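Local coordinates for outer membrane protein Omp121 (Bacteroides thetaiotaomicron, PDB 5FQ8) that probably imports nutrients, apparently peptides, across the outer membrane as the TonB-dependent SusC-like barrel of a SusCD complex, at residues L120-F126 with F321-Q326; W185-L191 with K246-G252; I283-A287 with Y369-N373; A287-Y293 with Y316-A322; M330-Y335 with T968-S972. Residue numbers count along the deposited sequence, not the author numbering.

Interaction 1: residues L120-F126 with F321-Q326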
# COMPACT_ATOMS: atom_id res chain seq x y z
N LEU B 120 16.61 -13.73 4.09
CA LEU B 120 17.32 -14.28 2.95
C LEU B 120 17.47 -13.28 1.83
O LEU B 120 18.46 -13.31 1.09
CB LEU B 120 16.60 -15.52 2.44
CG LEU B 120 16.22 -16.57 3.47
CD1 LEU B 120 15.66 -17.77 2.76
CD2 LEU B 120 17.41 -16.93 4.31
N ASN B 121 16.51 -12.37 1.68
CA ASN B 121 16.50 -11.47 0.54
C ASN B 121 16.56 -10.01 0.90
O ASN B 121 17.01 -9.21 0.07
CB ASN B 121 15.26 -11.72 -0.32
CG ASN B 121 15.18 -13.14 -0.79
OD1 ASN B 121 15.92 -13.55 -1.67
ND2 ASN B 121 14.32 -13.91 -0.17
N SER B 122 16.16 -9.62 2.11
CA SER B 122 16.18 -8.24 2.56
C SER B 122 16.53 -8.17 4.05
O SER B 122 15.76 -7.69 4.87
CB SER B 122 14.84 -7.56 2.29
OG SER B 122 14.83 -6.98 1.00
N GLY B 123 17.72 -8.65 4.39
CA GLY B 123 18.12 -8.70 5.79
C GLY B 123 18.51 -7.33 6.30
O GLY B 123 19.25 -6.59 5.64
N TYR B 124 18.01 -6.99 7.48
CA TYR B 124 18.32 -5.72 8.11
C TYR B 124 17.94 -5.83 9.57
O TYR B 124 17.16 -6.69 9.96
CB TYR B 124 17.60 -4.57 7.41
CG TYR B 124 16.09 -4.62 7.41
CD1 TYR B 124 15.37 -4.38 8.57
CD2 TYR B 124 15.38 -4.86 6.24
CE1 TYR B 124 14.01 -4.41 8.59
CE2 TYR B 124 14.00 -4.88 6.24
CZ TYR B 124 13.32 -4.66 7.43
OH TYR B 124 11.95 -4.67 7.48
N ASP B 125 18.53 -4.97 10.39
CA ASP B 125 18.29 -5.00 11.82
C ASP B 125 18.35 -3.57 12.34
O ASP B 125 19.31 -2.86 12.05
CB ASP B 125 19.31 -5.89 12.53
CG ASP B 125 18.89 -6.24 13.93
OD1 ASP B 125 18.65 -5.32 14.73
OD2 ASP B 125 18.77 -7.45 14.21
N PHE B 126 17.33 -3.16 13.06
CA PHE B 126 17.15 -1.75 13.37
C PHE B 126 17.25 -1.44 14.86
O PHE B 126 17.13 -0.27 15.23
CB PHE B 126 15.81 -1.25 12.82
CG PHE B 126 15.83 -0.87 11.37
CD1 PHE B 126 16.96 -0.36 10.79
CD2 PHE B 126 14.71 -1.05 10.58
CE1 PHE B 126 16.97 -0.00 9.45
CE2 PHE B 126 14.71 -0.72 9.25
CZ PHE B 126 15.85 -0.18 8.68
N PHE B 321 20.16 1.31 6.79
CA PHE B 321 20.81 0.01 6.77
C PHE B 321 21.22 -0.33 5.35
O PHE B 321 20.50 -0.00 4.41
CB PHE B 321 19.88 -1.04 7.32
CG PHE B 321 20.56 -2.25 7.85
CD1 PHE B 321 21.16 -3.15 7.01
CD2 PHE B 321 20.57 -2.51 9.20
CE1 PHE B 321 21.77 -4.27 7.49
CE2 PHE B 321 21.18 -3.62 9.70
CZ PHE B 321 21.77 -4.51 8.84
N ALA B 322 22.39 -0.94 5.21
CA ALA B 322 22.82 -1.47 3.92
C ALA B 322 22.30 -2.90 3.85
O ALA B 322 22.89 -3.82 4.43
CB ALA B 322 24.33 -1.37 3.75
N THR B 323 21.19 -3.07 3.15
CA THR B 323 20.43 -4.31 3.15
C THR B 323 21.27 -5.50 2.69
O THR B 323 22.09 -5.38 1.78
CB THR B 323 19.23 -4.13 2.22
OG1 THR B 323 18.60 -2.87 2.47
CG2 THR B 323 18.22 -5.26 2.42
N THR B 324 21.06 -6.65 3.32
CA THR B 324 21.76 -7.88 2.95
C THR B 324 20.79 -8.86 2.31
O THR B 324 19.57 -8.73 2.44
CB THR B 324 22.44 -8.56 4.15
OG1 THR B 324 21.45 -9.12 5.02
CG2 THR B 324 23.32 -7.61 4.93
N GLY B 325 21.35 -9.84 1.63
CA GLY B 325 20.53 -10.88 1.02
C GLY B 325 21.18 -11.46 -0.22
O GLY B 325 22.28 -11.08 -0.62
N GLN B 326 20.46 -12.39 -0.83
CA GLN B 326 20.98 -13.12 -1.97
C GLN B 326 20.70 -12.46 -3.30
O GLN B 326 21.14 -12.96 -4.34
CB GLN B 326 20.43 -14.53 -1.99
CG GLN B 326 18.95 -14.64 -1.84
CD GLN B 326 18.51 -16.06 -1.66
OE1 GLN B 326 19.29 -16.97 -1.84
NE2 GLN B 326 17.26 -16.27 -1.27
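Plug meets barrel here: a loop of the TonB-dependent receptor plug domain runs antiparallel to the segment that leaves barrel strand 306-320, and one beta bridge, the hydrogen-bonded pair Gly-123 with Thr-324, joins them. Both backbone polar groups of Gly-123 are used, its N giving to Thr-324 O (2.7 Å) and its O receiving from Thr-324 N (2.9 Å). Further along, Gln-326 N donates to Leu-120 O at 2.9 Å, while Gln-326 NE2 reaches Asn-121 OD1 at 3.1 Å. The same amide also bonds the backbone of the bound peptide, and Gln-326 OE1 is paired with Tyr-967 OH, so this side chain links plug, barrel and ligand. Tyr-124 OH and Asp-125 OD1 find partners in Lys-415 and Ser-83. Close approach is possible because Gly-123 and Gly-325 lack side chains; a CB on either would clash with the facing segment. At the other end Phe-321 supplies the apolar contact, a CH-pi interaction in which Tyr-124 CA sits 3.7 Å from the ring centroid of Phe-321, almost on its normal.

Interaction 2: residues W185-L191 with K246-G252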
# COMPACT_ATOMS: atom_id res chain seq x y z
N TRP B 185 36.34 5.75 15.31
CA TRP B 185 36.39 5.23 13.96
C TRP B 185 36.13 3.73 13.96
O TRP B 185 36.45 3.04 14.93
CB TRP B 185 37.75 5.49 13.33
CG TRP B 185 38.02 6.89 13.11
CD1 TRP B 185 37.90 7.57 11.96
CD2 TRP B 185 38.46 7.82 14.08
NE1 TRP B 185 38.23 8.88 12.14
CE2 TRP B 185 38.59 9.05 13.44
CE3 TRP B 185 38.77 7.73 15.43
CZ2 TRP B 185 39.02 10.18 14.10
CZ3 TRP B 185 39.19 8.85 16.08
CH2 TRP B 185 39.31 10.06 15.42
N SER B 186 35.57 3.23 12.87
CA SER B 186 35.43 1.80 12.66
C SER B 186 36.03 1.42 11.33
O SER B 186 35.79 2.10 10.33
CB SER B 186 33.97 1.39 12.74
OG SER B 186 33.12 2.30 12.06
N THR B 187 36.87 0.39 11.32
CA THR B 187 37.39 -0.22 10.11
C THR B 187 37.11 -1.72 10.10
O THR B 187 36.85 -2.34 11.13
CB THR B 187 38.88 0.00 9.95
OG1 THR B 187 39.55 -0.69 11.01
CG2 THR B 187 39.20 1.46 10.00
N VAL B 188 37.20 -2.30 8.90
CA VAL B 188 36.74 -3.67 8.69
C VAL B 188 37.71 -4.65 9.33
O VAL B 188 38.93 -4.54 9.18
CB VAL B 188 36.56 -3.92 7.19
CG1 VAL B 188 37.86 -3.68 6.46
CG2 VAL B 188 36.06 -5.31 6.96
N LEU B 189 37.16 -5.64 10.03
CA LEU B 189 37.91 -6.48 10.97
C LEU B 189 38.41 -7.78 10.38
O LEU B 189 39.55 -8.17 10.65
CB LEU B 189 37.04 -6.82 12.18
CG LEU B 189 37.65 -7.79 13.18
CD1 LEU B 189 38.86 -7.18 13.80
CD2 LEU B 189 36.65 -8.16 14.25
N ARG B 190 37.58 -8.47 9.61
CA ARG B 190 37.94 -9.77 9.04
C ARG B 190 37.12 -9.94 7.78
O ARG B 190 35.88 -9.96 7.83
CB ARG B 190 37.69 -10.89 10.05
CG ARG B 190 37.00 -12.15 9.55
CD ARG B 190 37.97 -13.22 9.07
NE ARG B 190 38.92 -13.65 10.09
CZ ARG B 190 38.73 -14.67 10.92
NH1 ARG B 190 37.61 -15.37 10.84
NH2 ARG B 190 39.66 -15.00 11.81
N LEU B 191 37.79 -9.98 6.65
CA LEU B 191 37.20 -10.38 5.39
C LEU B 191 37.66 -11.79 5.07
O LEU B 191 38.66 -12.25 5.62
CB LEU B 191 37.61 -9.43 4.27
CG LEU B 191 37.11 -7.99 4.39
CD1 LEU B 191 37.80 -7.11 3.37
CD2 LEU B 191 35.62 -7.93 4.20
N LYS B 246 39.03 -5.20 0.20
CA LYS B 246 39.43 -4.45 1.38
C LYS B 246 39.39 -2.95 1.11
O LYS B 246 38.99 -2.16 1.98
CB LYS B 246 40.83 -4.87 1.83
CG LYS B 246 41.27 -4.31 3.19
CD LYS B 246 42.78 -4.29 3.34
CE LYS B 246 43.21 -3.87 4.74
NZ LYS B 246 42.60 -2.58 5.15
N ASP B 247 39.81 -2.54 -0.08
CA ASP B 247 39.84 -1.12 -0.42
C ASP B 247 38.45 -0.54 -0.63
O ASP B 247 38.32 0.68 -0.73
CB ASP B 247 40.66 -0.91 -1.68
CG ASP B 247 42.12 -1.06 -1.44
OD1 ASP B 247 42.47 -1.43 -0.32
OD2 ASP B 247 42.91 -0.82 -2.37
N PHE B 248 37.42 -1.37 -0.71
CA PHE B 248 36.09 -0.85 -1.01
C PHE B 248 35.54 -0.11 0.19
O PHE B 248 34.69 0.77 0.04
CB PHE B 248 35.18 -2.01 -1.42
CG PHE B 248 33.72 -1.69 -1.35
CD1 PHE B 248 33.13 -0.88 -2.28
CD2 PHE B 248 32.94 -2.23 -0.34
CE1 PHE B 248 31.80 -0.60 -2.21
CE2 PHE B 248 31.61 -1.95 -0.26
CZ PHE B 248 31.03 -1.14 -1.19
N PHE B 249 36.03 -0.43 1.37
CA PHE B 249 35.48 0.15 2.57
C PHE B 249 36.17 1.47 2.90
O PHE B 249 37.28 1.77 2.45
CB PHE B 249 35.59 -0.84 3.72
CG PHE B 249 34.83 -2.11 3.47
CD1 PHE B 249 35.40 -3.15 2.76
CD2 PHE B 249 33.55 -2.27 3.94
CE1 PHE B 249 34.71 -4.31 2.53
CE2 PHE B 249 32.85 -3.42 3.71
CZ PHE B 249 33.43 -4.45 3.01
N ASP B 250 35.46 2.28 3.66
CA ASP B 250 35.96 3.53 4.17
C ASP B 250 36.34 3.33 5.62
O ASP B 250 36.43 2.20 6.12
CB ASP B 250 34.89 4.62 4.06
CG ASP B 250 34.64 5.09 2.66
OD1 ASP B 250 35.49 4.85 1.78
OD2 ASP B 250 33.60 5.74 2.47
N ALA B 251 36.52 4.42 6.34
CA ALA B 251 36.56 4.37 7.79
C ALA B 251 35.24 4.88 8.31
O ALA B 251 34.82 5.98 7.95
CB ALA B 251 37.72 5.19 8.33
N GLY B 252 34.56 4.07 9.10
CA GLY B 252 33.40 4.58 9.79
C GLY B 252 33.80 5.70 10.72
O GLY B 252 34.90 5.72 11.25
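Two backbone hydrogen bonds carry the polar load: Ser-186 N donates to Gly-252 O at 3.0 Å, and Gly-252 N returns a bond to Ser-186 O at 2.6 Å. They define an antiparallel hydrogen-bonded pair where the first barrel strand, 177-188, meets the start of strand 252-264. Gly-252 suits the spot, since a CB there would run into Ser-186 OG. Two CA-H...O contacts flank the pair, Trp-185 CA to Gly-252 O at 3.1 Å and Ala-251 CA to Ser-186 O at 3.5 Å. Beyond Ala-251 the chains separate and side chains fill the gap. Val-188 lies over one face of the Phe-249 ring, Leu-191 CD2 approaches Phe-249 CE1 at 4.1 Å, and Leu-191 CD1 rests 3.7 Å from Lys-246 CA. Asp-247, on the same turn, hydrogen-bonds Ser-4 and Thr-5 of the BT_2262 lipoprotein chain. The other edge of strand 177-188 pairs with the final strand, 973-983, which closes the barrel, while Phe-248 and Phe-249 pack against Leu-334 of helix 330-335.

Interaction 3: residues I283-A287 with Y369-N373. With CA (calcium ion), chain M.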
# COMPACT_ATOMS: atom_id res chain seq x y z
N ILE B 283 30.90 1.06 5.52
CA ILE B 283 30.46 0.84 4.14
C ILE B 283 30.28 2.19 3.47
O ILE B 283 29.71 3.11 4.10
CB ILE B 283 29.17 0.03 4.11
CG1 ILE B 283 29.30 -1.23 4.96
CG2 ILE B 283 28.84 -0.40 2.72
CD1 ILE B 283 28.01 -1.94 5.19
N PRO B 284 30.75 2.38 2.24
CA PRO B 284 30.69 3.70 1.60
C PRO B 284 29.29 4.29 1.52
O PRO B 284 28.31 3.57 1.66
CB PRO B 284 31.24 3.42 0.20
CG PRO B 284 32.06 2.25 0.33
CD PRO B 284 31.45 1.40 1.39
N THR B 285 29.21 5.60 1.28
CA THR B 285 27.98 6.39 1.37
C THR B 285 27.39 6.36 2.77
O THR B 285 28.01 5.86 3.70
CB THR B 285 26.90 5.92 0.38
OG1 THR B 285 26.22 4.78 0.93
CG2 THR B 285 27.49 5.57 -0.98
N ASP B 286 26.17 6.88 2.91
CA ASP B 286 25.53 7.10 4.19
C ASP B 286 24.50 6.03 4.52
O ASP B 286 23.56 6.29 5.27
CB ASP B 286 24.87 8.48 4.22
CG ASP B 286 23.73 8.63 3.21
OD1 ASP B 286 24.00 8.97 2.04
OD2 ASP B 286 22.55 8.43 3.59
N ALA B 287 24.67 4.83 3.97
CA ALA B 287 23.69 3.77 4.20
C ALA B 287 23.84 3.15 5.58
O ALA B 287 22.84 2.67 6.13
CB ALA B 287 23.80 2.71 3.12
N TYR B 369 28.16 0.31 -5.75
CA TYR B 369 27.97 1.72 -5.46
C TYR B 369 26.63 2.22 -5.97
O TYR B 369 26.09 3.18 -5.41
CB TYR B 369 29.10 2.53 -6.08
CG TYR B 369 30.47 2.23 -5.50
CD1 TYR B 369 30.91 2.86 -4.36
CD2 TYR B 369 31.32 1.34 -6.12
CE1 TYR B 369 32.15 2.61 -3.85
CE2 TYR B 369 32.56 1.08 -5.62
CZ TYR B 369 32.98 1.72 -4.48
OH TYR B 369 34.23 1.47 -3.98
N TYR B 370 26.08 1.60 -7.01
CA TYR B 370 24.72 1.92 -7.40
C TYR B 370 23.74 1.52 -6.32
O TYR B 370 22.88 2.31 -5.93
CB TYR B 370 24.36 1.24 -8.73
CG TYR B 370 23.00 1.67 -9.24
CD1 TYR B 370 21.84 1.09 -8.77
CD2 TYR B 370 22.89 2.70 -10.17
CE1 TYR B 370 20.61 1.50 -9.20
CE2 TYR B 370 21.65 3.12 -10.61
CZ TYR B 370 20.52 2.52 -10.12
OH TYR B 370 19.30 2.94 -10.55
N ILE B 371 23.85 0.29 -5.81
CA ILE B 371 22.88 -0.20 -4.84
C ILE B 371 22.87 0.69 -3.60
O ILE B 371 21.81 0.99 -3.05
CB ILE B 371 23.17 -1.66 -4.48
CG1 ILE B 371 23.17 -2.52 -5.74
CG2 ILE B 371 22.13 -2.17 -3.53
CD1 ILE B 371 23.54 -3.96 -5.49
N LEU B 372 24.05 1.12 -3.14
CA LEU B 372 24.14 1.94 -1.94
C LEU B 372 23.65 3.36 -2.18
O LEU B 372 23.05 3.97 -1.29
CB LEU B 372 25.58 1.98 -1.43
CG LEU B 372 26.20 0.75 -0.79
CD1 LEU B 372 27.67 0.90 -0.87
CD2 LEU B 372 25.76 0.62 0.63
N ASN B 373 23.87 3.88 -3.37
CA ASN B 373 23.46 5.23 -3.72
C ASN B 373 22.00 5.34 -4.16
O ASN B 373 21.50 6.46 -4.24
CB ASN B 373 24.35 5.75 -4.83
CG ASN B 373 25.54 6.50 -4.30
OD1 ASN B 373 25.41 7.30 -3.38
ND2 ASN B 373 26.70 6.23 -4.86
CA CA M . 29.21 4.75 5.51
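This is a largely apolar loop-on-helix contact, made without a hydrogen bond between the segments, where the calcium-binding loop between barrel strands 268-280 and 289-303 rests on the short helix 368-374. Leu-372 is at the centre of the contact. Its CD2 lies 3.9 Å from Ile-283 CG2 and 3.8 Å from Ala-287 CB, its CD1 is 3.7 Å from Pro-284 O, and its CB is 3.7 Å from Thr-285 OG1. Around it, Pro-284 CG meets Tyr-369 CE1 at 4.2 Å, and Thr-285 CG2 reaches Asn-373 OD1 at 3.6 Å. While these side chains meet the helix, Ile-283 O and Thr-285 O bind the calcium ion, at 2.2 and 2.4 Å. Asp-280, Gly-281 and Asp-288 complete the site. Within the loop, Thr-285 OG1 donates to Pro-284 O at 2.5 Å. Met-330 of helix 330-335 touches both Ile-283 and Leu-372, and the edge-to-face pair of Tyr-369 with Phe-248 continues the packing toward the loop that precedes strand 252-264.

Interaction 4: residues A287-Y293 with Y316-A322; sequences ADSYDKY and YQKNNFA. With CA (calcium ion), chain M.
Build a transmembrane beta hairpin of a TonB-dependent barrel: strands 289-293 and 316-320 lie antiparallel, axes 4.6 Å apart at closest and 177° between directions, paired residue numbers summing to 609. Ala-287 leads in from a loop, CB 4.2 Å from Ala-322 CB. Asp-288 (phi/psi -86/90, chi1 -8°) points its CA-to-CB bond away from the partner; its OD2 lies 2.2 Å from the calcium ion. Ser-289 forms a hydrogen-bonded pair with Asn-320, N to O 3.2 Å, O to N 3.0 Å. Tyr-290 (chi1 t) opposes Asn-319, non-hydrogen-bonded, CD1 3.6 Å from Asn-319 ND2. Asp-291 bonds Lys-318, N to O 3.1 Å, O to N 3.0 Å. Lys-292, all-trans, opposes Gln-317, non-hydrogen-bonded, its NZ bonding plug Ile-133 O. Tyr-293 (m) bonds Tyr-316 (t), N to O 3.2 Å, O to N 2.8 Å, rings oblique. Tyr-290, Lys-292, Gln-317 and Asn-319 share one face, the other strand residues the opposite one. Backbone pairing supplies the cohesion, leaving side chains to reach metal, plug and, at Tyr-316, the second subunit.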
# COMPACT_ATOMS: atom_id res chain seq x y z
N ALA B 287 24.67 4.83 3.97
CA ALA B 287 23.69 3.77 4.20
C ALA B 287 23.84 3.15 5.58
O ALA B 287 22.84 2.67 6.13
CB ALA B 287 23.80 2.71 3.12
N ASP B 288 25.05 3.13 6.16
CA ASP B 288 25.26 2.74 7.56
C ASP B 288 25.05 3.96 8.42
O ASP B 288 25.98 4.69 8.72
CB ASP B 288 26.66 2.22 7.85
CG ASP B 288 27.47 2.03 6.64
OD1 ASP B 288 27.31 0.96 6.07
OD2 ASP B 288 28.28 2.92 6.27
N SER B 289 23.84 4.19 8.86
CA SER B 289 23.64 5.37 9.67
C SER B 289 22.85 5.00 10.90
O SER B 289 21.99 4.13 10.87
CB SER B 289 22.97 6.46 8.89
OG SER B 289 23.90 7.04 8.01
N TYR B 290 23.18 5.67 11.99
CA TYR B 290 22.45 5.54 13.23
C TYR B 290 22.62 6.86 13.92
O TYR B 290 23.75 7.31 14.12
CB TYR B 290 23.00 4.39 14.06
CG TYR B 290 22.40 4.21 15.41
CD1 TYR B 290 21.06 4.03 15.59
CD2 TYR B 290 23.21 4.15 16.52
CE1 TYR B 290 20.54 3.83 16.84
CE2 TYR B 290 22.71 3.95 17.76
CZ TYR B 290 21.38 3.78 17.92
OH TYR B 290 20.90 3.58 19.18
N ASP B 291 21.51 7.52 14.19
CA ASP B 291 21.48 8.71 15.03
C ASP B 291 20.68 8.35 16.26
O ASP B 291 19.54 7.91 16.15
CB ASP B 291 20.85 9.87 14.28
CG ASP B 291 21.61 10.23 13.05
OD1 ASP B 291 22.84 10.14 13.08
OD2 ASP B 291 20.98 10.61 12.03
N LYS B 292 21.29 8.49 17.43
CA LYS B 292 20.58 8.29 18.68
C LYS B 292 20.51 9.63 19.40
O LYS B 292 21.48 10.38 19.40
CB LYS B 292 21.28 7.24 19.52
CG LYS B 292 20.58 6.88 20.79
CD LYS B 292 21.45 6.02 21.66
CE LYS B 292 20.69 5.54 22.86
NZ LYS B 292 21.52 4.74 23.76
N TYR B 293 19.34 9.95 19.93
CA TYR B 293 19.13 11.10 20.81
C TYR B 293 18.29 10.64 21.99
O TYR B 293 17.26 9.99 21.79
CB TYR B 293 18.41 12.25 20.12
CG TYR B 293 19.14 13.00 19.03
CD1 TYR B 293 19.06 12.59 17.72
CD2 TYR B 293 19.86 14.14 19.30
CE1 TYR B 293 19.69 13.26 16.71
CE2 TYR B 293 20.51 14.83 18.29
CZ TYR B 293 20.42 14.38 17.00
OH TYR B 293 21.05 15.04 15.98
N TYR B 316 14.97 8.98 20.60
CA TYR B 316 14.86 9.06 19.15
C TYR B 316 15.90 8.16 18.51
O TYR B 316 16.98 7.97 19.05
CB TYR B 316 15.07 10.47 18.68
CG TYR B 316 15.11 10.61 17.19
CD1 TYR B 316 13.94 10.81 16.47
CD2 TYR B 316 16.30 10.57 16.50
CE1 TYR B 316 13.96 10.95 15.11
CE2 TYR B 316 16.33 10.70 15.13
CZ TYR B 316 15.16 10.89 14.44
OH TYR B 316 15.19 11.03 13.08
N GLN B 317 15.57 7.62 17.34
CA GLN B 317 16.61 6.99 16.54
C GLN B 317 16.26 7.11 15.08
O GLN B 317 15.10 7.10 14.70
CB GLN B 317 16.82 5.53 16.93
CG GLN B 317 15.75 4.57 16.53
CD GLN B 317 16.02 3.20 17.08
OE1 GLN B 317 15.80 2.93 18.26
NE2 GLN B 317 16.52 2.32 16.23
N LYS B 318 17.29 7.27 14.25
CA LYS B 318 17.14 7.12 12.81
C LYS B 318 18.18 6.13 12.33
O LYS B 318 19.36 6.45 12.26
CB LYS B 318 17.30 8.45 12.08
CG LYS B 318 16.46 8.51 10.82
CD LYS B 318 16.85 9.64 9.92
CE LYS B 318 17.84 9.17 8.90
NZ LYS B 318 18.45 10.29 8.14
N ASN B 319 17.73 4.94 11.98
CA ASN B 319 18.57 3.93 11.37
C ASN B 319 18.44 3.96 9.86
O ASN B 319 17.35 4.14 9.32
CB ASN B 319 18.20 2.54 11.86
CG ASN B 319 18.21 2.43 13.36
OD1 ASN B 319 17.46 3.11 14.05
ND2 ASN B 319 19.03 1.55 13.88
N ASN B 320 19.56 3.79 9.18
CA ASN B 320 19.63 3.45 7.77
C ASN B 320 20.51 2.23 7.66
O ASN B 320 21.51 2.12 8.37
CB ASN B 320 20.21 4.58 6.92
CG ASN B 320 19.34 5.80 6.89
OD1 ASN B 320 19.46 6.67 7.73
ND2 ASN B 320 18.48 5.89 5.90
N PHE B 321 20.16 1.31 6.79
CA PHE B 321 20.81 0.01 6.77
C PHE B 321 21.22 -0.33 5.35
O PHE B 321 20.50 -0.00 4.41
CB PHE B 321 19.88 -1.04 7.32
CG PHE B 321 20.56 -2.25 7.85
CD1 PHE B 321 21.16 -3.15 7.01
CD2 PHE B 321 20.57 -2.51 9.20
CE1 PHE B 321 21.77 -4.27 7.49
CE2 PHE B 321 21.18 -3.62 9.70
CZ PHE B 321 21.77 -4.51 8.84
N ALA B 322 22.39 -0.94 5.21
CA ALA B 322 22.82 -1.47 3.92
C ALA B 322 22.30 -2.90 3.85
O ALA B 322 22.89 -3.82 4.43
CB ALA B 322 24.33 -1.37 3.75
CA CA M . 29.21 4.75 5.51

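Interaction 5: residues M330-Y335 with T968-S972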
# COMPACT_ATOMS: atom_id res chain seq x y z
N MET B 330 24.27 -5.23 -1.59
CA MET B 330 25.61 -4.68 -1.73
C MET B 330 26.67 -5.75 -1.52
O MET B 330 27.56 -5.91 -2.36
CB MET B 330 25.79 -3.54 -0.73
CG MET B 330 27.19 -2.92 -0.68
SD MET B 330 28.30 -3.69 0.47
CE MET B 330 27.26 -3.82 1.89
N LEU B 331 26.60 -6.46 -0.40
CA LEU B 331 27.66 -7.41 -0.07
C LEU B 331 27.63 -8.62 -0.97
O LEU B 331 28.67 -9.08 -1.44
CB LEU B 331 27.55 -7.84 1.39
CG LEU B 331 28.75 -8.62 1.91
CD1 LEU B 331 29.99 -7.76 1.88
CD2 LEU B 331 28.47 -9.07 3.31
N ASN B 332 26.44 -9.15 -1.23
CA ASN B 332 26.30 -10.25 -2.19
C ASN B 332 26.83 -9.85 -3.55
O ASN B 332 27.44 -10.66 -4.24
CB ASN B 332 24.85 -10.67 -2.31
CG ASN B 332 24.66 -11.76 -3.32
OD1 ASN B 332 25.44 -12.70 -3.38
ND2 ASN B 332 23.63 -11.63 -4.14
N SER B 333 26.60 -8.61 -3.95
CA SER B 333 27.15 -8.14 -5.21
C SER B 333 28.66 -7.97 -5.12
O SER B 333 29.36 -8.07 -6.13
CB SER B 333 26.49 -6.82 -5.59
OG SER B 333 26.45 -6.64 -6.99
N LEU B 334 29.17 -7.73 -3.91
CA LEU B 334 30.57 -7.38 -3.71
C LEU B 334 31.45 -8.61 -3.67
O LEU B 334 32.51 -8.64 -4.31
CB LEU B 334 30.70 -6.58 -2.42
CG LEU B 334 32.04 -6.01 -2.01
CD1 LEU B 334 32.24 -4.72 -2.72
CD2 LEU B 334 31.99 -5.81 -0.53
N TYR B 335 31.02 -9.64 -2.96
CA TYR B 335 31.72 -10.91 -2.95
C TYR B 335 31.78 -11.55 -4.32
O TYR B 335 32.69 -12.34 -4.59
CB TYR B 335 31.05 -11.87 -1.99
CG TYR B 335 31.37 -11.62 -0.55
CD1 TYR B 335 32.60 -11.11 -0.17
CD2 TYR B 335 30.45 -11.90 0.43
CE1 TYR B 335 32.89 -10.89 1.14
CE2 TYR B 335 30.72 -11.67 1.73
CZ TYR B 335 31.94 -11.17 2.08
OH TYR B 335 32.19 -10.95 3.40
N THR B 968 25.21 -13.72 4.53
CA THR B 968 26.01 -12.60 4.05
C THR B 968 25.66 -11.32 4.79
O THR B 968 25.46 -10.26 4.20
CB THR B 968 25.90 -12.40 2.54
OG1 THR B 968 24.55 -12.57 2.12
CG2 THR B 968 26.76 -13.38 1.83
N ALA B 969 25.57 -11.44 6.10
CA ALA B 969 25.64 -10.28 6.96
C ALA B 969 26.87 -9.46 6.61
O ALA B 969 27.85 -9.98 6.10
CB ALA B 969 25.70 -10.69 8.42
N ASN B 970 26.79 -8.16 6.86
CA ASN B 970 27.91 -7.31 6.52
C ASN B 970 29.12 -7.64 7.39
O ASN B 970 28.98 -8.10 8.52
CB ASN B 970 27.52 -5.86 6.70
CG ASN B 970 26.41 -5.44 5.80
OD1 ASN B 970 26.37 -5.81 4.64
ND2 ASN B 970 25.50 -4.65 6.33
N PRO B 971 30.33 -7.42 6.88
CA PRO B 971 31.53 -7.72 7.66
C PRO B 971 31.52 -7.01 9.00
O PRO B 971 31.04 -5.89 9.12
CB PRO B 971 32.66 -7.20 6.77
CG PRO B 971 32.12 -7.18 5.43
CD PRO B 971 30.66 -6.90 5.55
N SER B 972 32.05 -7.68 10.02
CA SER B 972 32.17 -7.05 11.32
C SER B 972 33.31 -6.05 11.30
O SER B 972 34.19 -6.08 10.44
CB SER B 972 32.39 -8.07 12.42
OG SER B 972 33.73 -8.52 12.46
O HOH W 1 30.22 -11.68 5.47
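Van der Waals contact dominates this buried meeting of helix 330-335 with the loop before the last barrel strand, 973-983, two parts of the chain more than 600 residues apart. Leu-331 points into the loop and meets four consecutive residues through one methyl: CD2 is 3.0 Å from Ala-969 O, 3.4 Å from Thr-968 O, 3.7 Å from Asn-970 CA and 3.8 Å from Pro-971 CD. One turn later the Tyr-335 ring turns its edge to Thr-968, CD2 to CG2 at 4.2 Å, while Met-330 CE approaches Asn-970 OD1 at 3.5 Å. Of polar links between the segments, there is no direct hydrogen bond; a water bridges them instead, hydrogen-bonded to Tyr-335 OH at 2.9 Å and donating to Ala-969 O at 3.0 Å. Asn-970 ND2 also bonds Asp-79 of the plug and, weakly, Ala-322 O. Shape therefore does most of the work across this interface, with the leucine methyl lodged against backbone carbonyls and a single water giving one of them, that of Ala-969, a hydrogen-bonding partner where the protein offers none across the contact.

Overall arrangement
The five contacts illustrate how barrel strands, the plug and the connecting loops and helices are joined. Interactions 2 and 4 belong to the same barrel sheet and rest on antiparallel backbone bonds; interaction 1 borrows that chemistry for a single bridge between plug and barrel. Interactions 3 and 5 replace it with leucine-centred packing on short helices. Interaction 5 is wholly buried, whereas the other four are partly buried and interactions 1, 2 and 3 each include exposed residues. Interactions 3 and 4 share Ala-287 and the calcium ion, interactions 1 and 4 share Phe-321 and Ala-322, and Met-330 ties interaction 5 to Leu-372 of interaction 3. Interactions 1 and 2 do not touch, their nearest atoms about 8 Å apart.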